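Aerobactin synthase IucA (Klebsiella pneumoniae subsp. pneumoniae, PDB 5JM8) probably catalyses the ATP-dependent condensation of citrate with hydroxylated, acylated lysine, an early step in the assembly of the siderophore aerobactin. Local coordinates at residues D13-R25 with L145-S157. Sequence-based numbering, arbitrary orientation.
Sequences DVAAQCFLNSLVR and LLVGHAFHPAPKS. With ATP (adenosine-5'-triphosphate), chain I.
Arg25 runs out from its helix with CG opposite the backbone N (chi1 170°) and then bends at chi3 (-75°), a course that turns its guanidinium flat onto the ring of Phe151. The two planes are 12° apart, and Arg25 CZ stands 3.5 Å from the ring centroid, a cation-pi stack. Arginine suits the place because its planar cation can stack while its N-H groups still donate: NE bonds to Gln61 and NH2 to the carbonyl of Thr60, which help fix the group's rotation. Over the opposite face of the Phe151 ring comes CB of Asn21, so the phenyl is held between two side chains one helical turn apart. Further back along the helix, the slim thiol of Cys18 lets the loop come close, with SG 3.3 Å from Val147 CG1 and CA making a C-H...O contact to the carbonyl O of Ala150. Val147 spreads its other branch, CG2, to meet Val14 CG2 at 3.6 Å, while Pro153 CB approaches the Phe19 ring obliquely at CD2 (4.0 Å). On the ATP side of the loop His149 turns its ring to the nucleotide; its ND1 accepts the N-H of Phe151 in the ring plane (3.1 Å), which helps to hold the imidazole as one face covers the adenine at ATP C6. Helix 14-26 thus backs the loop 145-157 through a buried contact, and the loop supplies Leu145, Gly148 and His149 to the adenine end of the ATP pocket in this NIS synthetase.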
loop_
_atom_site.group_PDB
_atom_site.type_symbol
_atom_site.label_atom_id
_atom_site.label_comp_id
_atom_site.label_asym_id
_atom_site.label_seq_id
_atom_site.Cartn_x
_atom_site.Cartn_y
_atom_site.Cartn_z
ATOM N N ASP A 13 -39.185 -4.217 1.639
ATOM C CA ASP A 13 -38.998 -3.283 2.739
ATOM C C ASP A 13 -38.342 -4.018 3.901
ATOM O O ASP A 13 -38.991 -4.777 4.619
ATOM C CB ASP A 13 -40.329 -2.661 3.168
ATOM C CG ASP A 13 -40.145 -1.454 4.073
ATOM O OD1 ASP A 13 -39.074 -1.335 4.706
ATOM O OD2 ASP A 13 -41.072 -0.620 4.147
ATOM N N VAL A 14 -37.043 -3.788 4.067
ATOM C CA VAL A 14 -36.280 -4.393 5.150
ATOM C C VAL A 14 -36.538 -3.681 6.476
ATOM O O VAL A 14 -36.325 -4.253 7.539
ATOM C CB VAL A 14 -34.762 -4.377 4.853
ATOM C CG1 VAL A 14 -34.443 -5.295 3.682
ATOM C CG2 VAL A 14 -34.271 -2.957 4.576
ATOM N N ALA A 15 -36.994 -2.434 6.407
ATOM C CA ALA A 15 -37.313 -1.668 7.610
ATOM C C ALA A 15 -38.607 -2.176 8.233
ATOM O O ALA A 15 -38.681 -2.404 9.440
ATOM C CB ALA A 15 -37.426 -0.185 7.284
ATOM N N ALA A 16 -39.625 -2.354 7.402
ATOM C CA ALA A 16 -40.913 -2.831 7.877
ATOM C C ALA A 16 -40.777 -4.231 8.461
ATOM O O ALA A 16 -41.463 -4.583 9.419
ATOM C CB ALA A 16 -41.933 -2.824 6.752
ATOM N N GLN A 17 -39.879 -5.024 7.886
ATOM C CA GLN A 17 -39.698 -6.404 8.317
ATOM C C GLN A 17 -39.196 -6.463 9.758
ATOM O O GLN A 17 -39.447 -7.434 10.468
ATOM C CB GLN A 17 -38.725 -7.132 7.391
ATOM C CG GLN A 17 -38.841 -8.647 7.446
ATOM C CD GLN A 17 -40.127 -9.161 6.828
ATOM O OE1 GLN A 17 -40.408 -8.917 5.653
ATOM N NE2 GLN A 17 -40.918 -9.878 7.618
ATOM N N CYS A 18 -38.492 -5.418 10.185
ATOM C CA CYS A 18 -38.012 -5.320 11.561
ATOM C C CYS A 18 -39.172 -5.109 12.518
ATOM O O CYS A 18 -39.272 -5.780 13.542
ATOM C CB CYS A 18 -37.012 -4.173 11.701
ATOM S SG CYS A 18 -35.453 -4.423 10.825
ATOM N N PHE A 19 -40.040 -4.162 12.177
ATOM C CA PHE A 19 -41.238 -3.893 12.961
ATOM C C PHE A 19 -42.078 -5.157 13.080
ATOM O O PHE A 19 -42.502 -5.533 14.171
ATOM C CB PHE A 19 -42.048 -2.760 12.319
ATOM C CG PHE A 19 -43.351 -2.468 13.010
ATOM C CD1 PHE A 19 -44.505 -3.156 12.667
ATOM C CD2 PHE A 19 -43.425 -1.499 13.997
ATOM C CE1 PHE A 19 -45.703 -2.888 13.300
ATOM C CE2 PHE A 19 -44.622 -1.226 14.633
ATOM C CZ PHE A 19 -45.762 -1.921 14.285
ATOM N N LEU A 20 -42.287 -5.821 11.949
ATOM C CA LEU A 20 -43.176 -6.975 11.887
ATOM C C LEU A 20 -42.569 -8.223 12.532
ATOM O O LEU A 20 -43.236 -8.896 13.316
ATOM C CB LEU A 20 -43.551 -7.269 10.433
ATOM C CG LEU A 20 -44.341 -6.164 9.726
ATOM C CD1 LEU A 20 -44.506 -6.474 8.246
ATOM C CD2 LEU A 20 -45.701 -5.955 10.375
ATOM N N ASN A 21 -41.315 -8.531 12.212
ATOM C CA ASN A 21 -40.652 -9.703 12.790
ATOM C C ASN A 21 -40.492 -9.562 14.297
ATOM O O ASN A 21 -40.630 -10.535 15.041
ATOM C CB ASN A 21 -39.281 -9.930 12.152
ATOM C CG ASN A 21 -39.375 -10.468 10.738
ATOM O OD1 ASN A 21 -40.464 -10.587 10.177
ATOM N ND2 ASN A 21 -38.227 -10.787 10.149
ATOM N N SER A 22 -40.192 -8.346 14.740
ATOM C CA SER A 22 -40.107 -8.055 16.162
ATOM C C SER A 22 -41.449 -8.357 16.830
ATOM O O SER A 22 -41.499 -8.974 17.895
ATOM C CB SER A 22 -39.708 -6.596 16.394
ATOM O OG SER A 22 -39.498 -6.342 17.768
ATOM N N LEU A 23 -42.532 -7.934 16.186
ATOM C CA LEU A 23 -43.881 -8.170 16.693
ATOM C C LEU A 23 -44.241 -9.659 16.704
ATOM O O LEU A 23 -44.750 -10.172 17.699
ATOM C CB LEU A 23 -44.901 -7.397 15.853
ATOM C CG LEU A 23 -46.380 -7.579 16.209
ATOM C CD1 LEU A 23 -46.682 -7.043 17.601
ATOM C CD2 LEU A 23 -47.261 -6.903 15.172
ATOM N N VAL A 24 -43.979 -10.341 15.594
ATOM C CA VAL A 24 -44.333 -11.751 15.447
ATOM C C VAL A 24 -43.645 -12.631 16.493
ATOM O O VAL A 24 -44.192 -13.651 16.915
ATOM C CB VAL A 24 -43.975 -12.260 14.030
ATOM C CG1 VAL A 24 -44.043 -13.782 13.953
ATOM C CG2 VAL A 24 -44.901 -11.642 13.002
ATOM N N ARG A 25 -42.443 -12.243 16.900
ATOM C CA ARG A 25 -41.702 -12.996 17.904
ATOM C C ARG A 25 -42.302 -12.828 19.301
ATOM O O ARG A 25 -42.284 -13.759 20.105
ATOM C CB ARG A 25 -40.234 -12.562 17.917
ATOM C CG ARG A 25 -39.429 -13.116 19.089
ATOM C CD ARG A 25 -37.972 -12.706 19.008
ATOM N NE ARG A 25 -37.247 -13.460 17.990
ATOM C CZ ARG A 25 -35.959 -13.289 17.708
ATOM N NH1 ARG A 25 -35.248 -12.383 18.365
ATOM N NH2 ARG A 25 -35.384 -14.021 16.766
ATOM N N LEU A 145 -24.169 -1.390 7.962
ATOM C CA LEU A 145 -25.463 -1.724 8.548
ATOM C C LEU A 145 -26.474 -0.599 8.325
ATOM O O LEU A 145 -26.376 0.467 8.935
ATOM C CB LEU A 145 -25.317 -2.014 10.046
ATOM C CG LEU A 145 -26.590 -2.430 10.793
ATOM C CD1 LEU A 145 -27.083 -3.783 10.312
ATOM C CD2 LEU A 145 -26.358 -2.444 12.294
ATOM N N LEU A 146 -27.446 -0.851 7.453
ATOM C CA LEU A 146 -28.469 0.136 7.120
ATOM C C LEU A 146 -29.830 -0.243 7.695
ATOM O O LEU A 146 -30.708 0.606 7.823
ATOM C CB LEU A 146 -28.582 0.301 5.602
ATOM C CG LEU A 146 -27.340 0.796 4.859
ATOM C CD1 LEU A 146 -27.685 1.021 3.394
ATOM C CD2 LEU A 146 -26.770 2.068 5.488
ATOM N N VAL A 147 -30.007 -1.516 8.030
ATOM C CA VAL A 147 -31.268 -1.987 8.590
ATOM C C VAL A 147 -31.305 -1.764 10.095
ATOM O O VAL A 147 -32.350 -1.444 10.658
ATOM C CB VAL A 147 -31.497 -3.483 8.300
ATOM C CG1 VAL A 147 -32.754 -3.980 9.003
ATOM C CG2 VAL A 147 -31.596 -3.724 6.803
ATOM N N GLY A 148 -30.161 -1.945 10.743
ATOM C CA GLY A 148 -30.068 -1.796 12.182
ATOM C C GLY A 148 -30.444 -3.087 12.881
ATOM O O GLY A 148 -30.248 -4.170 12.334
ATOM N N HIS A 149 -30.986 -2.972 14.090
ATOM C CA HIS A 149 -31.409 -4.138 14.860
ATOM C C HIS A 149 -32.574 -4.842 14.171
ATOM O O HIS A 149 -33.619 -4.238 13.924
ATOM C CB HIS A 149 -31.803 -3.730 16.277
ATOM C CG HIS A 149 -31.765 -4.856 17.262
ATOM N ND1 HIS A 149 -32.458 -6.032 17.077
ATOM C CD2 HIS A 149 -31.118 -4.983 18.444
ATOM C CE1 HIS A 149 -32.236 -6.838 18.101
ATOM N NE2 HIS A 149 -31.425 -6.225 18.944
ATOM N N ALA A 150 -32.390 -6.121 13.867
ATOM C CA ALA A 150 -33.339 -6.855 13.038
ATOM C C ALA A 150 -34.647 -7.132 13.770
ATOM O O ALA A 150 -35.673 -7.381 13.136
ATOM C CB ALA A 150 -32.715 -8.160 12.564
ATOM N N PHE A 151 -34.602 -7.098 15.100
ATOM C CA PHE A 151 -35.783 -7.346 15.924
ATOM C C PHE A 151 -36.060 -6.177 16.864
ATOM O O PHE A 151 -36.345 -6.360 18.046
ATOM C CB PHE A 151 -35.616 -8.651 16.713
ATOM C CG PHE A 151 -35.827 -9.879 15.880
ATOM C CD1 PHE A 151 -34.855 -10.301 14.990
ATOM C CD2 PHE A 151 -36.999 -10.605 15.977
ATOM C CE1 PHE A 151 -35.044 -11.428 14.217
ATOM C CE2 PHE A 151 -37.194 -11.732 15.205
ATOM C CZ PHE A 151 -36.218 -12.142 14.322
ATOM N N HIS A 152 -35.957 -4.972 16.314
ATOM C CA HIS A 152 -36.395 -3.758 16.990
ATOM C C HIS A 152 -37.399 -3.065 16.071
ATOM O O HIS A 152 -37.246 -3.109 14.853
ATOM C CB HIS A 152 -35.210 -2.840 17.302
ATOM C CG HIS A 152 -35.517 -1.783 18.315
ATOM N ND1 HIS A 152 -36.043 -0.555 17.975
ATOM C CD2 HIS A 152 -35.378 -1.770 19.663
ATOM C CE1 HIS A 152 -36.214 0.168 19.067
ATOM N NE2 HIS A 152 -35.818 -0.546 20.105
ATOM N N PRO A 153 -38.447 -2.448 16.643
ATOM C CA PRO A 153 -39.429 -1.774 15.785
ATOM C C PRO A 153 -38.912 -0.480 15.157
ATOM O O PRO A 153 -39.281 -0.156 14.029
ATOM C CB PRO A 153 -40.587 -1.483 16.745
ATOM C CG PRO A 153 -39.961 -1.444 18.093
ATOM C CD PRO A 153 -38.867 -2.455 18.056
ATOM N N ALA A 154 -38.078 0.247 15.894
ATOM C CA ALA A 154 -37.509 1.502 15.418
ATOM C C ALA A 154 -35.993 1.526 15.618
ATOM O O ALA A 154 -35.485 2.290 16.437
ATOM C CB ALA A 154 -38.153 2.672 16.136
ATOM N N PRO A 155 -35.267 0.688 14.863
ATOM C CA PRO A 155 -33.810 0.571 15.003
ATOM C C PRO A 155 -33.037 1.815 14.559
ATOM O O PRO A 155 -31.861 1.941 14.903
ATOM C CB PRO A 155 -33.469 -0.617 14.101
ATOM C CG PRO A 155 -34.568 -0.670 13.105
ATOM C CD PRO A 155 -35.794 -0.217 13.826
ATOM N N LYS A 156 -33.683 2.712 13.816
ATOM C CA LYS A 156 -33.021 3.910 13.300
ATOM C C LYS A 156 -33.687 5.192 13.787
ATOM O O LYS A 156 -33.829 6.152 13.033
ATOM C CB LYS A 156 -33.000 3.889 11.767
ATOM C CG LYS A 156 -32.229 2.721 11.170
ATOM C CD LYS A 156 -30.747 2.789 11.522
ATOM C CE LYS A 156 -29.965 1.668 10.864
ATOM N NZ LYS A 156 -28.537 1.664 11.278
ATOM N N SER A 157 -34.107 5.195 15.046
ATOM C CA SER A 157 -34.523 6.425 15.704
ATOM C C SER A 157 -33.264 7.184 16.121
ATOM O O SER A 157 -32.390 6.620 16.777
ATOM C CB SER A 157 -35.426 6.118 16.905
ATOM O OG SER A 157 -35.527 7.229 17.779
HETATM P PG ATP I . -19.958 -0.029 21.558
HETATM O O1G ATP I . -19.263 1.055 20.774
HETATM O O2G ATP I . -19.868 -1.392 20.916
HETATM O O3G ATP I . -19.615 -0.038 23.028
HETATM P PB ATP I . -22.640 0.353 22.616
HETATM O O1B ATP I . -23.605 1.474 22.320
HETATM O O2B ATP I . -21.975 0.280 23.972
HETATM O O3B ATP I . -21.534 0.325 21.432
HETATM P PA ATP I . -24.832 -1.472 22.883
HETATM O O1A ATP I . -25.096 -0.701 24.152
HETATM O O2A ATP I . -24.878 -2.980 22.900
HETATM O O3A ATP I . -23.383 -1.049 22.320
HETATM O "O5'" ATP I . -25.819 -0.979 21.715
HETATM C "C5'" ATP I . -25.689 -1.587 20.435
HETATM C "C4'" ATP I . -26.056 -0.628 19.312
HETATM O "O4'" ATP I . -25.957 -1.335 18.074
HETATM C "C3'" ATP I . -27.475 -0.090 19.418
HETATM O "O3'" ATP I . -27.459 1.338 19.283
HETATM C "C2'" ATP I . -28.247 -0.740 18.286
HETATM O "O2'" ATP I . -29.101 0.188 17.620
HETATM C "C1'" ATP I . -27.177 -1.250 17.335
HETATM N N9 ATP I . -27.513 -2.586 16.792
HETATM C C8 ATP I . -27.656 -2.852 15.483
HETATM N N7 ATP I . -27.964 -4.159 15.289
HETATM C C5 ATP I . -28.017 -4.744 16.498
HETATM C C6 ATP I . -28.289 -6.105 17.003
HETATM N N6 ATP I . -28.568 -7.098 16.126
HETATM N N1 ATP I . -28.248 -6.302 18.340
HETATM C C2 ATP I . -27.969 -5.304 19.202
HETATM N N3 ATP I . -27.713 -4.044 18.805
HETATM C C4 ATP I . -27.722 -3.704 17.491
#